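Long-range contact in packaging enzyme P4 (Pseudomonas phage phi6, PDB 4BLO), which hydrolyses nucleoside triphosphates as a hexameric RecA-like ATPase, probably to drive packaging of the viral RNA genome: residues V173-G178 against T221-S226. Residues are numbered along the deposited sequence; the frame is centred on the assembly and turned at random.
Sequences VCIGLG and TQYDCS
Cys-174 meets the sulfur of Cys-225 through its backbone: its carbonyl O lies 3.7 Å from Cys-225 SG, while its own side chain packs on Val-184 and Val-186 of strand 184-187. The case illustrates how a helix can receive a side chain from a neighbouring connection without a single hydrogen bond between the two. The same carbonyl accepts the amide of Gly-178, one turn on, and the sulfur lies close by.

Ile-175 follows with both backbone and side chain. Its O is also 3.7 Å from Cys-225 SG, and its CG2, anti to the backbone N, reaches the ring of Tyr-223 at CD2 (3.7 Å) and, slightly farther, CG. The methyl approaches the ring obliquely, close to where it joins CB. Leu-20 of helix 7-22 touches both residues and extends this apolar patch, and Ile-41 of helix 38-54 adds to the packing around Ile-175.

The contact lies in the RecA-like P-loop core. Helix 167-179 leads into strand 184-187, helix 208-222 into strand 226-231, and the two strands are parallel neighbours in the central sheet; residues 223-225 form the turn into the second strand.

At Gly-178 the two backbones come closest, its CA 4.4 Å from Cys-225 CA. Here the sulfur lies against the main chain, with Cys-225 SG 3.5 Å from Gly-178 C; chi1 of -55° sets SG anti to its own carbonyl carbon. Beyond it, Gly-178 O comes within 3.6 Å of Asp-224 O, whereas the Asp-224 carboxylate leads away from the helix into salt bridges with Arg-105 and Arg-12.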
loop_
_atom_site.group_PDB
_atom_site.type_symbol
_atom_site.label_atom_id
_atom_site.label_comp_id
_atom_site.label_asym_id
_atom_site.label_seq_id
_atom_site.Cartn_x
_atom_site.Cartn_y
_atom_site.Cartn_z
ATOM N N VAL L 173 -25.433 15.538 -18.744
ATOM C CA VAL L 173 -25.809 16.946 -18.785
ATOM C C VAL L 173 -24.740 17.764 -19.526
ATOM O O VAL L 173 -25.103 18.603 -20.355
ATOM C CB VAL L 173 -26.102 17.522 -17.374
ATOM C CG1 VAL L 173 -26.707 18.924 -17.469
ATOM C CG2 VAL L 173 -27.034 16.611 -16.588
ATOM N N CYS L 174 -23.443 17.500 -19.260
ATOM C CA CYS L 174 -22.329 18.211 -19.892
ATOM C C CYS L 174 -22.306 17.990 -21.416
ATOM O O CYS L 174 -22.315 18.974 -22.157
ATOM C CB CYS L 174 -21.001 17.817 -19.255
ATOM S SG CYS L 174 -20.653 18.657 -17.683
ATOM N N ILE L 175 -22.298 16.717 -21.882
ATOM C CA ILE L 175 -22.276 16.381 -23.312
ATOM C C ILE L 175 -23.626 16.734 -23.965
ATOM O O ILE L 175 -23.639 17.397 -24.999
ATOM C CB ILE L 175 -21.875 14.896 -23.568
ATOM C CG1 ILE L 175 -20.450 14.612 -23.046
ATOM C CG2 ILE L 175 -21.993 14.521 -25.061
ATOM C CD1 ILE L 175 -20.181 13.149 -22.672
ATOM N N GLY L 176 -24.725 16.304 -23.353
ATOM C CA GLY L 176 -26.073 16.547 -23.859
ATOM C C GLY L 176 -26.405 17.995 -24.125
ATOM O O GLY L 176 -26.731 18.350 -25.263
ATOM N N LEU L 177 -26.309 18.847 -23.087
ATOM C CA LEU L 177 -26.639 20.274 -23.200
ATOM C C LEU L 177 -25.508 21.092 -23.830
ATOM O O LEU L 177 -25.789 22.037 -24.574
ATOM C CB LEU L 177 -27.041 20.880 -21.844
ATOM C CG LEU L 177 -28.267 20.260 -21.138
ATOM C CD1 LEU L 177 -28.601 21.028 -19.884
ATOM C CD2 LEU L 177 -29.499 20.253 -22.038
ATOM N N GLY L 178 -24.259 20.717 -23.541
ATOM C CA GLY L 178 -23.079 21.396 -24.065
ATOM C C GLY L 178 -22.972 21.340 -25.572
ATOM O O GLY L 178 -22.558 22.327 -26.189
ATOM N N THR L 221 -14.335 18.343 -26.758
ATOM C CA THR L 221 -13.829 18.880 -28.032
ATOM C C THR L 221 -14.498 18.151 -29.203
ATOM O O THR L 221 -14.890 18.788 -30.178
ATOM C CB THR L 221 -12.297 18.776 -28.107
ATOM O OG1 THR L 221 -11.725 19.340 -26.921
ATOM C CG2 THR L 221 -11.719 19.453 -29.348
ATOM N N GLN L 222 -14.662 16.828 -29.078
ATOM C CA GLN L 222 -15.289 15.972 -30.075
ATOM C C GLN L 222 -16.801 16.252 -30.224
ATOM O O GLN L 222 -17.333 16.088 -31.328
ATOM C CB GLN L 222 -15.079 14.510 -29.688
ATOM C CG GLN L 222 -14.863 13.622 -30.891
ATOM C CD GLN L 222 -14.140 12.359 -30.503
ATOM O OE1 GLN L 222 -14.693 11.506 -29.796
ATOM N NE2 GLN L 222 -12.896 12.208 -30.971
ATOM N N TYR L 223 -17.483 16.666 -29.123
ATOM C CA TYR L 223 -18.930 16.920 -29.118
ATOM C C TYR L 223 -19.280 18.433 -29.078
ATOM O O TYR L 223 -20.419 18.794 -28.783
ATOM C CB TYR L 223 -19.600 16.152 -27.964
ATOM C CG TYR L 223 -19.404 14.654 -28.068
ATOM C CD1 TYR L 223 -19.739 13.967 -29.227
ATOM C CD2 TYR L 223 -18.897 13.920 -27.004
ATOM C CE1 TYR L 223 -19.540 12.593 -29.336
ATOM C CE2 TYR L 223 -18.708 12.541 -27.096
ATOM C CZ TYR L 223 -19.045 11.879 -28.259
ATOM O OH TYR L 223 -18.871 10.513 -28.348
ATOM N N ASP L 224 -18.307 19.299 -29.440
ATOM C CA ASP L 224 -18.397 20.763 -29.550
ATOM C C ASP L 224 -18.934 21.448 -28.279
ATOM O O ASP L 224 -19.644 22.461 -28.376
ATOM C CB ASP L 224 -19.247 21.174 -30.767
ATOM C CG ASP L 224 -18.837 20.592 -32.105
ATOM O OD1 ASP L 224 -17.616 20.351 -32.306
ATOM O OD2 ASP L 224 -19.722 20.444 -32.978
ATOM N N CYS L 225 -18.571 20.906 -27.095
ATOM C CA CYS L 225 -18.978 21.426 -25.781
ATOM C C CYS L 225 -17.936 22.396 -25.237
ATOM O O CYS L 225 -16.730 22.194 -25.425
ATOM C CB CYS L 225 -19.203 20.291 -24.784
ATOM S SG CYS L 225 -20.388 19.031 -25.311
ATOM N N SER L 226 -18.408 23.400 -24.499
ATOM C CA SER L 226 -17.592 24.352 -23.756
ATOM C C SER L 226 -18.040 24.265 -22.286
ATOM O O SER L 226 -19.066 24.841 -21.906
ATOM C CB SER L 226 -17.723 25.759 -24.323
ATOM O OG SER L 226 -16.781 26.616 -23.700
#